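Local coordinates for Roadblock/LAMTOR2 domain-containing protein (Streptomyces avermitilis, PDB 3LEQ) that is of unknown function but belongs to the Roadblock/LC7 family, some of whose members are associated with small GTPase regulation or dynein, at residues T10-V13 against E18-H21; I82-G87 against Y107-L112. All coordinates share one frame; numbering follows the deposited sequence. Where two conformers were deposited one is given.

Contact 1 of 2, residues T10-V13 against E18-H21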
ATOM      1  N   THR A  10       1.502   4.223  -8.821  1.00 12.09           N
ATOM      2  CA  THR A  10       0.370   4.778  -9.574  1.00 11.79           C
ATOM      3  C   THR A  10      -0.096   3.741 -10.605  1.00 11.32           C
ATOM      4  O   THR A  10      -1.295   3.566 -10.829  1.00 11.11           O
ATOM      5  CB  THR A  10       0.735   6.131 -10.232  1.00 11.89           C
ATOM      6  OG1 THR A  10       1.321   6.980  -9.246  1.00 12.34           O
ATOM      7  CG2 THR A  10      -0.510   6.836 -10.841  1.00 11.65           C
ATOM      8  N   GLY A  11       0.870   3.034 -11.185  1.00 11.58           N
ATOM      9  CA  GLY A  11       0.623   1.971 -12.159  1.00 12.21           C
ATOM     10  C   GLY A  11      -0.169   0.822 -11.564  1.00 12.18           C
ATOM     11  O   GLY A  11      -1.125   0.345 -12.176  1.00 12.70           O
ATOM     12  N   LEU A  12       0.214   0.390 -10.361  1.00 12.00           N
ATOM     13  CA  LEU A  12      -0.562  -0.624  -9.634  1.00 11.75           C
ATOM     14  C   LEU A  12      -2.023  -0.179  -9.464  1.00 11.35           C
ATOM     15  O   LEU A  12      -2.945  -0.939  -9.744  1.00 11.14           O
ATOM     16  CB  LEU A  12       0.053  -0.895  -8.261  1.00 11.38           C
ATOM     17  CG  LEU A  12      -0.733  -1.819  -7.331  1.00 10.92           C
ATOM     18  CD1 LEU A  12      -0.610  -3.263  -7.804  1.00 11.06           C
ATOM     19  CD2 LEU A  12      -0.261  -1.679  -5.879  1.00 11.35           C
ATOM     20  N   VAL A  13      -2.217   1.048  -8.994  1.00 11.10           N
ATOM     21  CA  VAL A  13      -3.573   1.566  -8.740  1.00 11.44           C
ATOM     22  C   VAL A  13      -4.384   1.646 -10.046  1.00 11.74           C
ATOM     23  O   VAL A  13      -5.581   1.307 -10.073  1.00 11.83           O
ATOM     24  CB  VAL A  13      -3.531   2.955  -8.053  1.00 11.94           C
ATOM     25  CG1 VAL A  13      -4.914   3.635  -8.082  1.00 11.99           C
ATOM     26  CG2 VAL A  13      -3.008   2.840  -6.640  1.00 11.69           C
ATOM     27  N   GLU A  18      -9.154  -3.586  -8.170  1.00 11.21           N
ATOM     28  CA  GLU A  18      -9.310  -3.873  -6.750  1.00 11.64           C
ATOM     29  C   GLU A  18      -8.555  -2.900  -5.848  1.00 11.25           C
ATOM     30  O   GLU A  18      -8.882  -2.776  -4.677  1.00 10.80           O
ATOM     31  CB  GLU A  18      -8.837  -5.298  -6.427  1.00 11.86           C
ATOM     32  CG  GLU A  18      -9.789  -6.406  -6.836  1.00 12.43           C
ATOM     33  CD  GLU A  18      -9.593  -6.870  -8.269  1.00 13.85           C
ATOM     34  OE1 GLU A  18     -10.198  -7.892  -8.629  1.00 14.03           O
ATOM     35  OE2 GLU A  18      -8.851  -6.220  -9.036  1.00 15.47           O
ATOM     36  N   VAL A  19      -7.544  -2.224  -6.385  1.00 11.38           N
ATOM     37  CA  VAL A  19      -6.654  -1.401  -5.556  1.00 11.55           C
ATOM     38  C   VAL A  19      -7.053   0.063  -5.727  1.00 11.51           C
ATOM     39  O   VAL A  19      -7.132   0.550  -6.839  1.00 11.59           O
ATOM     40  CB  VAL A  19      -5.175  -1.602  -5.940  1.00 11.22           C
ATOM     41  CG1 VAL A  19      -4.286  -0.620  -5.195  1.00 11.59           C
ATOM     42  CG2 VAL A  19      -4.732  -3.023  -5.646  1.00 12.78           C
ATOM     43  N   ASP A  20      -7.352   0.735  -4.618  1.00 11.74           N
ATOM     44  CA  ASP A  20      -7.716   2.148  -4.638  1.00 11.68           C
ATOM     45  C   ASP A  20      -6.518   3.116  -4.412  1.00 11.28           C
ATOM     46  O   ASP A  20      -6.399   4.142  -5.103  1.00 11.33           O
ATOM     47  CB  ASP A  20      -8.821   2.410  -3.621  1.00 13.03           C
ATOM     48  CG  ASP A  20     -10.203   1.943  -4.099  1.00 14.58           C
ATOM     49  OD1 ASP A  20     -10.400   1.632  -5.306  1.00 17.58           O
ATOM     50  OD2 ASP A  20     -11.112   1.900  -3.246  1.00 16.96           O
ATOM     51  N   HIS A  21      -5.650   2.801  -3.449  1.00  9.41           N
ATOM     52  CA  HIS A  21      -4.491   3.640  -3.132  1.00  9.11           C
ATOM     53  C   HIS A  21      -3.345   2.758  -2.682  1.00  8.49           C
ATOM     54  O   HIS A  21      -3.574   1.640  -2.219  1.00  7.98           O
ATOM     55  CB  HIS A  21      -4.789   4.658  -2.009  1.00  8.94           C
ATOM     56  CG  HIS A  21      -6.049   5.441  -2.209  1.00  9.87           C
ATOM     57  ND1 HIS A  21      -6.194   6.377  -3.211  1.00 10.99           N
ATOM     58  CD2 HIS A  21      -7.219   5.435  -1.528  1.00 10.54           C
ATOM     59  CE1 HIS A  21      -7.410   6.896  -3.154  1.00 12.00           C
ATOM     60  NE2 HIS A  21      -8.053   6.341  -2.141  1.00 11.05           N
TER
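V13 and V19 bring the two backbones to a CA–CA separation of 5.3 Å, where helix 4-15 has almost ended and strand 19-26 is just beginning. This is the tight first helix-to-strand connection of the Roadblock/LC7 fold: the chain turns from helix 4-15 into strand 19-26, an inner strand of the antiparallel sheet, and the helix packs on it. No hydrogen bond joins the two segments, so van der Waals contact carries the junction. V13 uses its two methyl groups for different jobs. With CG1 anti to its backbone nitrogen (chi1 167°), that methyl reaches the strand's main chain, 3.4 Å from D20 O. The other branch, CG2, lies 4.0 Å from V19 CG1. V19 points toward the helix and is buried; its CG1 also receives L12, whose CD2 methyl stands 4.2 Å away. L12 thus adds a second, looser apolar touch from the preceding helix position, and both L12 and V19 continue onto V94 of the neighbouring strand. The strand is irregular exactly here: L95 on that strand is hydrogen-bonded through the backbone to both D20 and H21, a classic beta bulge. The near-helical psi of D20 (-44°) is the backbone signature of the bulge's first residue. The D20 and H21 side chains leave their backbones away from the helix, H21 stacking its ring on F38, so these two residues meet V13 mainly through main-chain atoms. Accordingly, the same CG2 methyl of V13 that touches V19 comes to rest 3.9 Å from H21 CA.

Contact 2 of 2, residues I82-G87 against Y107-L112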
ATOM      1  N   ILE A  82      -3.880  -3.756   3.405  1.00 11.07           N
ATOM      2  CA  ILE A  82      -2.907  -4.834   3.321  1.00 11.14           C
ATOM      3  C   ILE A  82      -1.522  -4.215   3.361  1.00  9.54           C
ATOM      4  O   ILE A  82      -1.251  -3.241   2.651  1.00 10.49           O
ATOM      5  CB  ILE A  82      -3.071  -5.723   2.032  1.00 11.83           C
ATOM      6  CG1 ILE A  82      -4.527  -6.156   1.823  1.00 12.62           C
ATOM      7  CG2 ILE A  82      -2.101  -6.956   2.062  1.00 12.41           C
ATOM      8  CD1 ILE A  82      -4.837  -6.816   0.485  1.00 14.75           C
ATOM      9  N   LEU A  83      -0.648  -4.807   4.156  1.00  8.39           N
ATOM     10  CA  LEU A  83       0.706  -4.316   4.326  1.00  7.74           C
ATOM     11  C   LEU A  83       1.692  -5.466   4.129  1.00  7.93           C
ATOM     12  O   LEU A  83       1.474  -6.540   4.656  1.00  8.12           O
ATOM     13  CB  LEU A  83       0.822  -3.741   5.740  1.00  8.22           C
ATOM     14  CG  LEU A  83       2.127  -3.208   6.299  1.00  9.29           C
ATOM     15  CD1 LEU A  83       1.803  -2.135   7.327  1.00 11.48           C
ATOM     16  CD2 LEU A  83       2.960  -4.334   6.943  1.00 11.98           C
ATOM     17  N   THR A  84       2.771  -5.229   3.386  1.00  7.03           N
ATOM     18  CA  THR A  84       3.829  -6.218   3.219  1.00  7.11           C
ATOM     19  C   THR A  84       5.201  -5.547   3.223  1.00  7.40           C
ATOM     20  O   THR A  84       5.324  -4.364   2.927  1.00  7.34           O
ATOM     21  CB  THR A  84       3.616  -7.109   1.930  1.00  7.55           C
ATOM     22  OG1 THR A  84       4.573  -8.183   1.919  1.00  9.45           O
ATOM     23  CG2 THR A  84       3.798  -6.302   0.656  1.00  7.03           C
ATOM     24  N   ALA A  85       6.238  -6.308   3.540  1.00  7.23           N
ATOM     25  CA  ALA A  85       7.603  -5.799   3.485  1.00  7.91           C
ATOM     26  C   ALA A  85       7.999  -5.464   2.043  1.00  8.78           C
ATOM     27  O   ALA A  85       7.679  -6.225   1.108  1.00  8.46           O
ATOM     28  CB  ALA A  85       8.577  -6.837   4.067  1.00  8.54           C
ATOM     29  N   ALA A  86       8.698  -4.334   1.878  1.00  8.54           N
ATOM     30  CA  ALA A  86       9.340  -3.957   0.606  1.00  8.53           C
ATOM     31  C   ALA A  86      10.815  -3.787   0.901  1.00  9.26           C
ATOM     32  O   ALA A  86      11.329  -2.658   1.036  1.00  9.27           O
ATOM     33  CB  ALA A  86       8.743  -2.662   0.059  1.00  8.66           C
ATOM     34  N   GLY A  87      11.503  -4.923   1.045  1.00  8.70           N
ATOM     35  CA  GLY A  87      12.879  -4.914   1.564  1.00  8.47           C
ATOM     36  C   GLY A  87      12.895  -4.636   3.058  1.00  8.27           C
ATOM     37  O   GLY A  87      11.842  -4.382   3.644  1.00  8.42           O
ATOM     38  N   TYR A 107      -1.087 -11.083  -4.916  1.00 10.70           N
ATOM     39  CA  TYR A 107      -0.240 -11.425  -6.058  1.00 10.42           C
ATOM     40  C   TYR A 107       0.287 -10.160  -6.731  1.00 10.03           C
ATOM     41  O   TYR A 107       1.476 -10.028  -6.992  1.00 10.49           O
ATOM     42  CB  TYR A 107      -1.030 -12.289  -7.080  1.00  9.95           C
ATOM     43  CG  TYR A 107      -0.305 -12.421  -8.403  1.00  9.83           C
ATOM     44  CD1 TYR A 107       0.716 -13.355  -8.569  1.00 10.51           C
ATOM     45  CD2 TYR A 107      -0.611 -11.573  -9.477  1.00 11.19           C
ATOM     46  CE1 TYR A 107       1.397 -13.460  -9.788  1.00 11.07           C
ATOM     47  CE2 TYR A 107       0.074 -11.661 -10.692  1.00  9.00           C
ATOM     48  CZ  TYR A 107       1.068 -12.607 -10.839  1.00 11.36           C
ATOM     49  OH  TYR A 107       1.731 -12.686 -12.047  1.00  9.90           O
ATOM     50  N   GLN A 108      -0.593  -9.210  -6.998  1.00  9.51           N
ATOM     51  CA  GLN A 108      -0.169  -7.933  -7.609  1.00 10.35           C
ATOM     52  C   GLN A 108       0.874  -7.174  -6.768  1.00 10.53           C
ATOM     53  O   GLN A 108       1.858  -6.624  -7.316  1.00 10.90           O
ATOM     54  CB  GLN A 108      -1.381  -7.025  -7.891  1.00  9.97           C
ATOM     55  CG  GLN A 108      -2.279  -7.538  -9.012  1.00 12.80           C
ATOM     56  CD  GLN A 108      -1.651  -7.408 -10.385  1.00 15.66           C
ATOM     57  OE1 GLN A 108      -0.653  -6.708 -10.573  1.00 18.21           O
ATOM     58  NE2 GLN A 108      -2.251  -8.071 -11.362  1.00 15.37           N
HETATM   59  N   MSE A 109       0.652  -7.123  -5.446  1.00 10.08           N
HETATM   60  CA  MSE A 109       1.605  -6.481  -4.539  1.00  9.20           C
HETATM   61  C   MSE A 109       2.945  -7.216  -4.546  1.00  9.33           C
HETATM   62  O   MSE A 109       3.990  -6.592  -4.576  1.00  7.95           O
HETATM   63  CB  MSE A 109       1.042  -6.433  -3.122  1.00  9.61           C
HETATM   64  CG  MSE A 109      -0.217  -5.606  -3.012  1.00  9.32           C
HETATM   65 SE   MSE A 109      -0.992  -5.689  -1.233  1.00 17.23          SE
HETATM   66  CE  MSE A 109       0.371  -4.771  -0.182  1.00  7.17           C
ATOM     67  N   ASN A 110       2.898  -8.545  -4.525  1.00  9.25           N
ATOM     68  CA  ASN A 110       4.120  -9.362  -4.539  1.00 10.64           C
ATOM     69  C   ASN A 110       4.921  -9.128  -5.839  1.00  9.88           C
ATOM     70  O   ASN A 110       6.142  -9.017  -5.807  1.00 10.31           O
ATOM     71  CB  ASN A 110       3.784 -10.856  -4.361  1.00 11.43           C
ATOM     72  CG  ASN A 110       3.431 -11.231  -2.907  1.00 14.86           C
ATOM     73  OD1 ASN A 110       3.769 -10.523  -1.958  1.00 15.88           O
ATOM     74  ND2 ASN A 110       2.743 -12.365  -2.740  1.00 18.04           N
HETATM   75  N   MSE A 111       4.216  -9.004  -6.964  1.00  9.79           N
HETATM   76  CA  MSE A 111       4.863  -8.700  -8.255  1.00  9.89           C
HETATM   77  C   MSE A 111       5.467  -7.302  -8.245  1.00  9.35           C
HETATM   78  O   MSE A 111       6.548  -7.091  -8.784  1.00  9.96           O
HETATM   79  CB  MSE A 111       3.878  -8.847  -9.422  1.00  9.38           C
HETATM   80  CG  MSE A 111       3.373 -10.285  -9.662  1.00  9.41           C
HETATM   81 SE   MSE A 111       4.831 -11.610  -9.910  1.00 16.68          SE
HETATM   82  CE  MSE A 111       4.789 -12.434  -8.121  1.00 13.14           C
ATOM     83  N   LEU A 112       4.779  -6.350  -7.621  1.00  9.82           N
ATOM     84  CA  LEU A 112       5.288  -4.977  -7.496  0.50  9.53           C
ATOM     85  C   LEU A 112       6.596  -4.936  -6.689  1.00  9.34           C
ATOM     86  O   LEU A 112       7.562  -4.292  -7.088  1.00  8.49           O
ATOM     87  CB  LEU A 112       4.231  -4.065  -6.857  0.50  9.41           C
ATOM     88  CG  LEU A 112       4.623  -2.596  -6.646  0.50  9.67           C
ATOM     89  CD1 LEU A 112       5.057  -1.955  -7.951  0.50  8.97           C
ATOM     90  CD2 LEU A 112       3.513  -1.793  -5.980  0.50  7.57           C
TER
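M109, I82 and T84 account for most of the surface buried here, M109 alone contributing about half. It is a selenomethionine on helix 102-115, selenium standing in for the sulfur of methionine, and its side chain spans the gap to strand 80-85. The axes of segments 82-85 and 107-112 approach to 9.9 Å, crossing at -31°. The geometry shows how one residue can bridge such a distance: the nearest CA atoms, those of T84 and M109, are still 8.1 Å apart. M109 leaves the helix with CG anti to its carbonyl carbon, runs extended through chi2, and then bends at chi3 (67°), which turns CE toward the strand, between I82 O and T84 CG2. The M109 side chain crosses that of I82 at an oblique angle, with SE 3.7 Å from I82 CG2 and 3.9 Å from I82 CB. Beyond the bend, CE touches I82 O at 3.6 Å and T84 CG2 at 3.8 Å. I82 and T84 both direct their CB atoms toward the helix, while L83 between them faces the other way and packs against A50 and M54 of helix 40-55; the strand is therefore sandwiched between helices, as expected in the Roadblock/LC7 fold. T84 divides its branches: CG2 serves the apolar contact, and OG1 makes a weak hydrogen bond to Q71 NE2 on the adjacent strand. M109 also reaches L92, so the same side chain covers two neighbouring strands. Since no hydrogen bond or salt bridge crosses between the segments, the buried interface rests on shape and dispersion, and the native thioether chain with its methyl probably packs much the same way.

How the contacts relate
Contacts 1 and 2 lie in series along the chain, with their centres about 12 Å apart; both pack a helix on the same antiparallel sheet. Strand 90-96 lies between the two strands involved: in contact 1 L12 and V19 reach V94, and in contact 2 M109 reaches L92. The helices also meet directly, with L12 CD1 3.8 Å from Q108 CB and L12 CD2 3.8 Å from L112 CD2. Q108 OE1 also accepts a hydrogen bond from R15 NH1 of helix 4-15. Contacts 10-13/18-21 and 82-87/107-112 thus fix two adjoining helices onto one sheet face.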